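Putative aminopeptidase (Leishmania major, PDB 5NTH) probably acts as a manganese-dependent leucyl aminopeptidase of the M17 family, removing amino acids from the N-terminus of peptides. Local coordinates at residues A[307-310]-A[314-317]; A[264-269]-A[391-396]; A[372-377]-A[382-387]. One frame throughout, in Å; residues are numbered along the deposited sequence.

Contact 1: A[307-310]-A[314-317]. With BB2 (actinonin), chain E.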
loop_
_atom_site.group_PDB
_atom_site.type_symbol
_atom_site.label_atom_id
_atom_site.label_comp_id
_atom_site.label_asym_id
_atom_site.label_seq_id
_atom_site.Cartn_x
_atom_site.Cartn_y
_atom_site.Cartn_z
ATOM N N LEU A 307 -3.311 -14.306 -12.825
ATOM C CA LEU A 307 -1.976 -13.724 -12.539
ATOM C C LEU A 307 -2.073 -12.339 -11.903
ATOM O O LEU A 307 -1.121 -11.855 -11.286
ATOM C CB LEU A 307 -1.164 -13.630 -13.826
ATOM C CG LEU A 307 -0.684 -14.967 -14.398
ATOM C CD1 LEU A 307 -0.574 -14.891 -15.907
ATOM C CD2 LEU A 307 0.634 -15.396 -13.770
ATOM N N ALA A 308 -3.232 -11.709 -12.089
ATOM C CA ALA A 308 -3.614 -10.488 -11.418
ATOM C C ALA A 308 -4.293 -10.988 -10.167
ATOM O O ALA A 308 -5.495 -10.749 -9.898
ATOM C CB ALA A 308 -4.554 -9.686 -12.299
ATOM N N LEU A 309 -3.471 -11.717 -9.423
ATOM C CA LEU A 309 -3.893 -12.491 -8.300
ATOM C C LEU A 309 -4.429 -11.503 -7.288
ATOM O O LEU A 309 -3.847 -10.459 -7.073
ATOM C CB LEU A 309 -2.730 -13.303 -7.756
ATOM C CG LEU A 309 -2.945 -14.191 -6.527
ATOM C CD1 LEU A 309 -3.813 -15.412 -6.795
ATOM C CD2 LEU A 309 -1.587 -14.614 -5.997
ATOM N N LYS A 310 -5.598 -11.820 -6.753
ATOM C CA LYS A 310 -6.239 -11.046 -5.719
ATOM C C LYS A 310 -5.493 -11.209 -4.405
ATOM O O LYS A 310 -4.924 -12.287 -4.132
ATOM C CB LYS A 310 -7.662 -11.564 -5.485
ATOM C CG LYS A 310 -8.682 -11.323 -6.592
ATOM C CD LYS A 310 -10.027 -11.874 -6.124
ATOM C CE LYS A 310 -11.202 -11.059 -6.611
ATOM N NZ LYS A 310 -11.489 -11.452 -8.003
ATOM N N HIS A 314 -9.772 -9.896 -0.490
ATOM C CA HIS A 314 -10.677 -9.853 -1.658
ATOM C C HIS A 314 -10.949 -11.257 -2.261
ATOM O O HIS A 314 -11.964 -11.478 -2.922
ATOM C CB HIS A 314 -10.128 -8.913 -2.745
ATOM C CG HIS A 314 -9.991 -7.489 -2.301
ATOM N ND1 HIS A 314 -8.991 -6.659 -2.762
ATOM C CD2 HIS A 314 -10.717 -6.752 -1.424
ATOM C CE1 HIS A 314 -9.115 -5.468 -2.201
ATOM N NE2 HIS A 314 -10.156 -5.498 -1.387
ATOM N N MET A 315 -10.038 -12.192 -2.023
ATOM C CA MET A 315 -10.134 -13.538 -2.576
ATOM C C MET A 315 -11.073 -14.487 -1.804
ATOM O O MET A 315 -11.652 -15.395 -2.409
ATOM C CB MET A 315 -8.746 -14.114 -2.638
ATOM C CG MET A 315 -8.627 -15.331 -3.493
ATOM S SD MET A 315 -6.891 -15.706 -3.758
ATOM C CE MET A 315 -7.135 -17.449 -4.044
ATOM N N THR A 316 -11.273 -14.317 -0.516
ATOM C CA THR A 316 -12.239 -15.151 0.157
ATOM C C THR A 316 -13.639 -14.812 -0.335
ATOM O O THR A 316 -13.888 -13.696 -0.703
ATOM C CB THR A 316 -12.191 -15.017 1.684
ATOM O OG1 THR A 316 -11.731 -13.730 2.031
ATOM C CG2 THR A 316 -11.274 -16.001 2.264
ATOM N N ASN A 317 -14.521 -15.801 -0.356
ATOM C CA ASN A 317 -15.870 -15.639 -0.841
ATOM C C ASN A 317 -15.984 -15.746 -2.353
ATOM O O ASN A 317 -17.014 -15.553 -2.883
ATOM C CB ASN A 317 -16.444 -14.333 -0.322
ATOM C CG ASN A 317 -17.906 -14.424 0.053
ATOM O OD1 ASN A 317 -18.368 -15.408 0.583
ATOM N ND2 ASN A 317 -18.628 -13.376 -0.216
HETATM C C5 BB2 E . -14.203 -8.135 -9.661
HETATM C C3 BB2 E . -13.843 -9.484 -10.207
HETATM O O4 BB2 E . -12.829 -9.985 -9.808
HETATM N N1 BB2 E . -14.632 -10.122 -11.060
HETATM O O2 BB2 E . -14.267 -11.410 -11.513
HETATM C C6 BB2 E . -13.165 -7.113 -10.109
HETATM C C12 BB2 E . -13.171 -5.996 -9.115
HETATM O O13 BB2 E . -13.962 -5.106 -9.273
HETATM C C7 BB2 E . -13.498 -6.638 -11.529
HETATM C C8 BB2 E . -12.580 -5.539 -12.055
HETATM C C9 BB2 E . -11.165 -6.042 -12.302
HETATM C C10 BB2 E . -10.137 -5.179 -11.590
HETATM C C11 BB2 E . -9.967 -3.840 -12.285
HETATM N N14 BB2 E . -12.333 -6.028 -8.088
HETATM C C15 BB2 E . -12.336 -4.978 -7.075
HETATM C C16 BB2 E . -12.086 -5.546 -5.658
HETATM C C18 BB2 E . -11.300 -4.623 -4.715
HETATM C C17 BB2 E . -13.421 -5.951 -5.001
HETATM C C19 BB2 E . -11.431 -3.857 -7.527
HETATM O O20 BB2 E . -11.989 -2.886 -7.996
HETATM N N21 BB2 E . -10.083 -3.907 -7.426
HETATM C C22 BB2 E . -9.298 -2.670 -7.318
HETATM C C23 BB2 E . -9.166 -5.056 -7.389
HETATM C C24 BB2 E . -7.853 -4.562 -6.781
HETATM C C25 BB2 E . -7.986 -3.060 -6.615
HETATM C C26 BB2 E . -9.033 -2.177 -8.749
HETATM O O27 BB2 E . -10.237 -1.742 -9.396
#
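Lys-310 and His-314 are two of the residues that line the actinonin pocket, and Met-315 packs behind them. They belong to the loop after strand 302-303 and to the short helix 312-315 that follows it. The chain turns back here, so Lys-310 lies close to Met-315. The two CB atoms of Lys-310 and Met-315 are 4.0 Å apart. Further out, CD of Lys-310 passes over the backbone of the helix, 3.8 Å from O of His-314 and 3.9 Å from CA of Met-315. The Lys-310 chain is straight as far as CD and then bends at its last two torsions (chi4 81°). The bend carries the amine off the helix backbone and toward the inhibitor. NZ of Lys-310 donates a hydrogen bond of 2.7 Å to O4, the carbonyl oxygen of the hydroxamate group. The same amine forms a salt bridge to OD2 of Asp-388, a manganese ligand.

His-314 meets another part of the inhibitor. Methyl C18 of actinonin lies over the CE1 side of one ring face, with CE1 of His-314 nearest at 3.4 Å.

On the other side of Lys-310 the packing is apolar. CG of Met-315 stands anti to the backbone N (chi1 -165°) and the chain beyond it is extended. Its SD comes 4.3 Å from CD1 of Leu-309. Met-315 also packs on Leu-307 of the second subunit, while Leu-309 packs on Leu-309 of the third. The loop thus lies at a subunit boundary.

The lysine tail rests on the helix backbone while its amine joins a manganese ligand to the hydroxamate carbonyl. This is consistent with a role in orienting a substrate carbonyl beside the metals.

Contact 2: A[264-269]-A[391-396]. With BCT (bicarbonate ion), chain B.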
loop_
_atom_site.group_PDB
_atom_site.type_symbol
_atom_site.label_atom_id
_atom_site.label_comp_id
_atom_site.label_asym_id
_atom_site.label_seq_id
_atom_site.Cartn_x
_atom_site.Cartn_y
_atom_site.Cartn_z
ATOM N N TYR A 264 -12.314 -20.739 -23.109
ATOM C CA TYR A 264 -11.217 -21.692 -23.047
ATOM C C TYR A 264 -9.949 -21.054 -22.438
ATOM O O TYR A 264 -9.247 -21.683 -21.647
ATOM C CB TYR A 264 -10.888 -22.246 -24.425
ATOM C CG TYR A 264 -9.669 -23.105 -24.353
ATOM C CD1 TYR A 264 -9.750 -24.415 -23.909
ATOM C CD2 TYR A 264 -8.413 -22.590 -24.651
ATOM C CE1 TYR A 264 -8.617 -25.212 -23.802
ATOM C CE2 TYR A 264 -7.279 -23.376 -24.555
ATOM C CZ TYR A 264 -7.388 -24.687 -24.126
ATOM O OH TYR A 264 -6.262 -25.460 -24.021
ATOM N N ALA A 265 -9.651 -19.817 -22.838
ATOM C CA ALA A 265 -8.508 -19.085 -22.290
ATOM C C ALA A 265 -8.578 -18.946 -20.766
ATOM O O ALA A 265 -7.564 -19.140 -20.071
ATOM C CB ALA A 265 -8.416 -17.703 -22.918
ATOM N N VAL A 266 -9.767 -18.601 -20.260
ATOM C CA VAL A 266 -9.941 -18.259 -18.841
ATOM C C VAL A 266 -9.731 -19.489 -17.958
ATOM O O VAL A 266 -9.078 -19.403 -16.884
ATOM C CB VAL A 266 -11.330 -17.629 -18.552
ATOM C CG1 VAL A 266 -11.580 -17.485 -17.056
ATOM C CG2 VAL A 266 -11.425 -16.253 -19.165
ATOM N N GLY A 267 -10.278 -20.616 -18.422
ATOM C CA GLY A 267 -10.309 -21.837 -17.646
ATOM C C GLY A 267 -9.254 -22.862 -17.958
ATOM O O GLY A 267 -9.271 -23.941 -17.352
ATOM N N LYS A 268 -8.331 -22.541 -18.867
ATOM C CA LYS A 268 -7.347 -23.523 -19.347
ATOM C C LYS A 268 -6.303 -23.946 -18.320
ATOM O O LYS A 268 -5.695 -25.017 -18.431
ATOM C CB LYS A 268 -6.656 -23.045 -20.634
ATOM C CG LYS A 268 -5.594 -21.941 -20.528
ATOM C CD LYS A 268 -5.165 -21.505 -21.936
ATOM C CE LYS A 268 -4.259 -20.290 -21.968
ATOM N NZ LYS A 268 -2.846 -20.703 -21.771
ATOM N N CYS A 269 -6.108 -23.099 -17.321
ATOM C CA CYS A 269 -5.107 -23.335 -16.294
ATOM C C CYS A 269 -5.587 -24.218 -15.166
ATOM O O CYS A 269 -4.790 -24.825 -14.482
ATOM C CB CYS A 269 -4.683 -22.013 -15.700
ATOM S SG CYS A 269 -3.250 -22.228 -14.659
ATOM N N GLY A 391 -14.948 -12.612 -15.906
ATOM C CA GLY A 391 -16.395 -12.814 -16.032
ATOM C C GLY A 391 -16.918 -12.362 -17.374
ATOM O O GLY A 391 -17.513 -13.144 -18.095
ATOM N N ARG A 392 -16.690 -11.089 -17.691
ATOM C CA ARG A 392 -16.807 -10.524 -19.036
ATOM C C ARG A 392 -16.512 -11.505 -20.161
ATOM O O ARG A 392 -17.252 -11.579 -21.132
ATOM C CB ARG A 392 -15.712 -9.466 -19.197
ATOM C CG ARG A 392 -16.018 -8.113 -18.630
ATOM C CD ARG A 392 -14.759 -7.343 -18.360
ATOM N NE ARG A 392 -14.952 -6.779 -17.043
ATOM C CZ ARG A 392 -15.077 -5.486 -16.741
ATOM N NH1 ARG A 392 -15.306 -5.150 -15.468
ATOM N NH2 ARG A 392 -14.947 -4.513 -17.665
ATOM N N ILE A 393 -15.365 -12.181 -20.041
ATOM C CA ILE A 393 -14.823 -12.961 -21.114
ATOM C C ILE A 393 -15.579 -14.231 -21.322
ATOM O O ILE A 393 -15.997 -14.525 -22.422
ATOM C CB ILE A 393 -13.366 -13.309 -20.892
ATOM C CG1 ILE A 393 -12.511 -12.040 -21.068
ATOM C CG2 ILE A 393 -12.942 -14.362 -21.901
ATOM C CD1 ILE A 393 -11.047 -12.205 -20.724
ATOM N N VAL A 394 -15.719 -15.017 -20.277
ATOM C CA VAL A 394 -16.419 -16.291 -20.409
ATOM C C VAL A 394 -17.866 -16.041 -20.819
ATOM O O VAL A 394 -18.442 -16.825 -21.552
ATOM C CB VAL A 394 -16.417 -17.106 -19.100
ATOM C CG1 VAL A 394 -15.004 -17.292 -18.542
ATOM C CG2 VAL A 394 -17.317 -16.456 -18.061
ATOM N N LEU A 395 -18.446 -14.952 -20.327
ATOM C CA LEU A 395 -19.830 -14.624 -20.594
ATOM C C LEU A 395 -20.005 -14.174 -22.023
ATOM O O LEU A 395 -21.042 -14.396 -22.627
ATOM C CB LEU A 395 -20.306 -13.494 -19.705
ATOM C CG LEU A 395 -20.691 -13.773 -18.272
ATOM C CD1 LEU A 395 -21.033 -12.445 -17.613
ATOM C CD2 LEU A 395 -21.857 -14.745 -18.171
ATOM N N GLY A 396 -19.002 -13.490 -22.538
ATOM C CA GLY A 396 -18.955 -13.169 -23.930
ATOM C C GLY A 396 -19.158 -14.395 -24.784
ATOM O O GLY A 396 -19.983 -14.360 -25.664
HETATM C C BCT B . -15.273 -9.183 -14.720
HETATM O O1 BCT B . -15.475 -10.254 -15.292
HETATM O O2 BCT B . -15.447 -8.081 -15.266
HETATM O O3 BCT B . -14.823 -9.238 -13.482
#
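Two flat groups accompany the packing of Val-266 on Ile-393 and Val-394: the guanidinium of Arg-392 and the ring of Tyr-264. The guanidinium has a bicarbonate at its edge. As modelled, two oxygens of this ion sit too close to protein atoms, so its exact pose is doubtful. In that pose the bicarbonate carbon lies in the guanidinium plane. NH1 of Arg-392 makes a weak hydrogen bond to O2 of the ion, and the backbone N of Arg-392 donates to O1. NH2 of Arg-392 turns to another partner, a weak hydrogen bond to OH of Tyr-470. On the Tyr-264 ring, CB of Lys-268 lies over the outer part of one face, 3.9 Å from the ring plane.

Helix 391-404 starts within the cytosol aminopeptidase signature, residues 386-393, which also supplies the metal ligands Asp-388 and Glu-390. The bicarbonate lies at the N-terminal end of this helix, where the helix dipole would be expected to favour an anion. The ion may come from the crystallisation liquor, although M17 relatives bind one at the equivalent arginine.

Helix 261-267 packs against the first turn of this helix through a single valine. Val-266 CG2 touches Ile-393 CG2 at 3.7 Å, branch to branch, and the two side chains cross at a slant. Against Val-394 the crossing is close to a right angle. CG1 of Val-394 sits 3.7 Å from CB of Val-266 and equally near its CG1. This methyl of Val-394 stands anti to the carbonyl carbon (chi1 -53°), which directs it at Val-266. All three side chains are buried. Val-394 also packs on Ile-300 of the central sheet, and Ile-393 on Tyr-368.

Contact 3: A[372-377]-A[382-387]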
loop_
_atom_site.group_PDB
_atom_site.type_symbol
_atom_site.label_atom_id
_atom_site.label_comp_id
_atom_site.label_asym_id
_atom_site.label_seq_id
_atom_site.Cartn_x
_atom_site.Cartn_y
_atom_site.Cartn_z
ATOM N N ASP A 372 -2.013 -11.223 -23.274
ATOM C CA ASP A 372 -2.563 -12.204 -24.230
ATOM C C ASP A 372 -3.724 -11.607 -25.012
ATOM O O ASP A 372 -4.448 -10.740 -24.535
ATOM C CB ASP A 372 -3.027 -13.506 -23.533
ATOM C CG ASP A 372 -1.880 -14.510 -23.302
ATOM O OD1 ASP A 372 -0.730 -14.153 -23.610
ATOM O OD2 ASP A 372 -2.123 -15.643 -22.809
ATOM N N VAL A 373 -3.870 -12.084 -26.234
ATOM C CA VAL A 373 -4.896 -11.607 -27.139
ATOM C C VAL A 373 -5.716 -12.803 -27.489
ATOM O O VAL A 373 -5.199 -13.829 -27.895
ATOM C CB VAL A 373 -4.308 -11.003 -28.406
ATOM C CG1 VAL A 373 -5.394 -10.797 -29.465
ATOM C CG2 VAL A 373 -3.611 -9.688 -28.067
ATOM N N VAL A 374 -7.007 -12.666 -27.329
ATOM C CA VAL A 374 -7.848 -13.812 -27.385
ATOM C C VAL A 374 -8.953 -13.531 -28.398
ATOM O O VAL A 374 -9.449 -12.402 -28.509
ATOM C CB VAL A 374 -8.330 -14.168 -25.965
ATOM C CG1 VAL A 374 -9.308 -13.126 -25.427
ATOM C CG2 VAL A 374 -8.939 -15.558 -25.966
ATOM N N VAL A 375 -9.291 -14.555 -29.171
ATOM C CA VAL A 375 -10.314 -14.455 -30.193
ATOM C C VAL A 375 -11.557 -15.153 -29.698
ATOM O O VAL A 375 -11.601 -16.353 -29.582
ATOM C CB VAL A 375 -9.870 -15.073 -31.518
ATOM C CG1 VAL A 375 -10.826 -14.651 -32.643
ATOM C CG2 VAL A 375 -8.457 -14.626 -31.857
ATOM N N MET A 376 -12.577 -14.365 -29.436
ATOM C CA MET A 376 -13.796 -14.855 -28.870
ATOM C C MET A 376 -14.567 -15.577 -29.981
ATOM O O MET A 376 -14.305 -15.397 -31.153
ATOM C CB MET A 376 -14.641 -13.686 -28.365
ATOM C CG MET A 376 -13.958 -12.700 -27.447
ATOM S SD MET A 376 -13.798 -13.326 -25.795
ATOM C CE MET A 376 -15.512 -13.395 -25.281
ATOM N N LYS A 377 -15.535 -16.380 -29.605
ATOM C CA LYS A 377 -16.414 -16.982 -30.572
ATOM C C LYS A 377 -17.019 -16.012 -31.552
ATOM O O LYS A 377 -17.193 -16.337 -32.716
ATOM C CB LYS A 377 -17.573 -17.660 -29.859
ATOM C CG LYS A 377 -18.454 -18.475 -30.776
ATOM C CD LYS A 377 -17.657 -19.517 -31.543
ATOM C CE LYS A 377 -18.585 -20.486 -32.256
ATOM N NZ LYS A 377 -17.972 -20.958 -33.511
ATOM N N VAL A 382 -9.801 -9.752 -28.293
ATOM C CA VAL A 382 -9.773 -9.073 -27.004
ATOM C C VAL A 382 -8.378 -9.034 -26.441
ATOM O O VAL A 382 -7.717 -10.065 -26.361
ATOM C CB VAL A 382 -10.713 -9.747 -25.976
ATOM C CG1 VAL A 382 -10.578 -9.096 -24.609
ATOM C CG2 VAL A 382 -12.142 -9.616 -26.435
ATOM N N GLU A 383 -7.944 -7.854 -26.021
ATOM C CA GLU A 383 -6.633 -7.722 -25.384
ATOM C C GLU A 383 -6.786 -7.766 -23.861
ATOM O O GLU A 383 -7.287 -6.826 -23.253
ATOM C CB GLU A 383 -5.924 -6.428 -25.791
ATOM C CG GLU A 383 -4.426 -6.484 -25.468
ATOM C CD GLU A 383 -3.692 -5.162 -25.629
ATOM O OE1 GLU A 383 -4.374 -4.135 -25.866
ATOM O OE2 GLU A 383 -2.425 -5.162 -25.497
ATOM N N VAL A 384 -6.320 -8.842 -23.260
ATOM C CA VAL A 384 -6.458 -9.043 -21.827
ATOM C C VAL A 384 -5.492 -8.167 -21.070
ATOM O O VAL A 384 -4.325 -8.427 -21.078
ATOM C CB VAL A 384 -6.179 -10.512 -21.461
ATOM C CG1 VAL A 384 -6.302 -10.733 -19.963
ATOM C CG2 VAL A 384 -7.143 -11.441 -22.208
ATOM N N MET A 385 -5.983 -7.145 -20.391
ATOM C CA MET A 385 -5.136 -6.271 -19.564
ATOM C C MET A 385 -5.140 -6.625 -18.093
ATOM O O MET A 385 -4.187 -6.308 -17.372
ATOM C CB MET A 385 -5.600 -4.837 -19.698
ATOM C CG MET A 385 -5.584 -4.314 -21.115
ATOM S SD MET A 385 -3.924 -3.809 -21.581
ATOM C CE MET A 385 -3.098 -5.351 -21.945
ATOM N N ASN A 386 -6.228 -7.233 -17.640
ATOM C CA ASN A 386 -6.336 -7.720 -16.290
ATOM C C ASN A 386 -7.034 -9.031 -16.312
ATOM O O ASN A 386 -8.212 -9.071 -16.683
ATOM C CB ASN A 386 -7.115 -6.769 -15.403
ATOM C CG ASN A 386 -6.994 -7.149 -13.941
ATOM O OD1 ASN A 386 -7.481 -8.196 -13.551
ATOM N ND2 ASN A 386 -6.302 -6.338 -13.142
ATOM N N THR A 387 -6.352 -10.081 -15.861
ATOM C CA THR A 387 -6.928 -11.420 -15.889
ATOM C C THR A 387 -8.009 -11.620 -14.815
ATOM O O THR A 387 -8.737 -12.611 -14.832
ATOM C CB THR A 387 -5.869 -12.498 -15.734
ATOM O OG1 THR A 387 -5.288 -12.384 -14.438
ATOM C CG2 THR A 387 -4.796 -12.353 -16.790
#
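Main-chain hydrogen bonds join strands 373-375 and 381-383 into an antiparallel beta hairpin. Val-374 and Val-382 form the hydrogen-bonded pair. Val-374 N donates to Val-382 O at 2.9 Å, and Val-382 N returns a bond to Val-374 O at 2.7 Å. Just beyond the strands, Val-384 N donates to Asp-372 O at 3.0 Å. Val-373 and Glu-383 are the non-hydrogen-bonded pair between these bonds. Val-373 CA lies 3.3 Å from Val-382 O in a CA-H...O contact.

The apolar contacts gather on the face that carries Val-374 and Val-382. These two side chains lie alongside one another and point the same way. CG1 of Val-374 sits between its own backbone N and carbonyl carbon (chi1 69°), and reaches CB of Val-382 at 3.7 Å. CG of Met-376 crosses at a slant to a branch of Val-382, its CG2, also at 3.7 Å. Met-376 continues onto Ile-393 of helix 391-404.

On the face of Val-373, the carboxylate of Glu-383 has polar partners: OE1 accepts from Ser-472 OG and forms a salt bridge to Arg-478 NE.

Main-chain bonds fix the register, while the two faces differ chemically: one packs methyls toward a helix, the other holds a buried carboxylate anchored by Ser-472 and Arg-478.

How the contacts relate
All three contacts lie in the catalytic domain, on the same side of the chain's centre. Contact 2 joins segments whose nearest ends are 122 positions apart. Contacts 1 and 3 are nested, in that order, in the loop it closes. Contacts 2 and 3 are neighbours, with centres about 9 Å apart. Helix 391-404 follows strand 381-383, and Ala-265 CB meets Val-374 CG2 at 3.8 Å. Contact 1 is farther off, its centre about 16 Å from that of contact 2 and about 19 Å from that of contact 3. It still meets contact 3 where Thr-387 OG1 probably bonds Ala-308 N. The hairpin thus leads into the metal-binding signature, next to the inhibitor-binding loop.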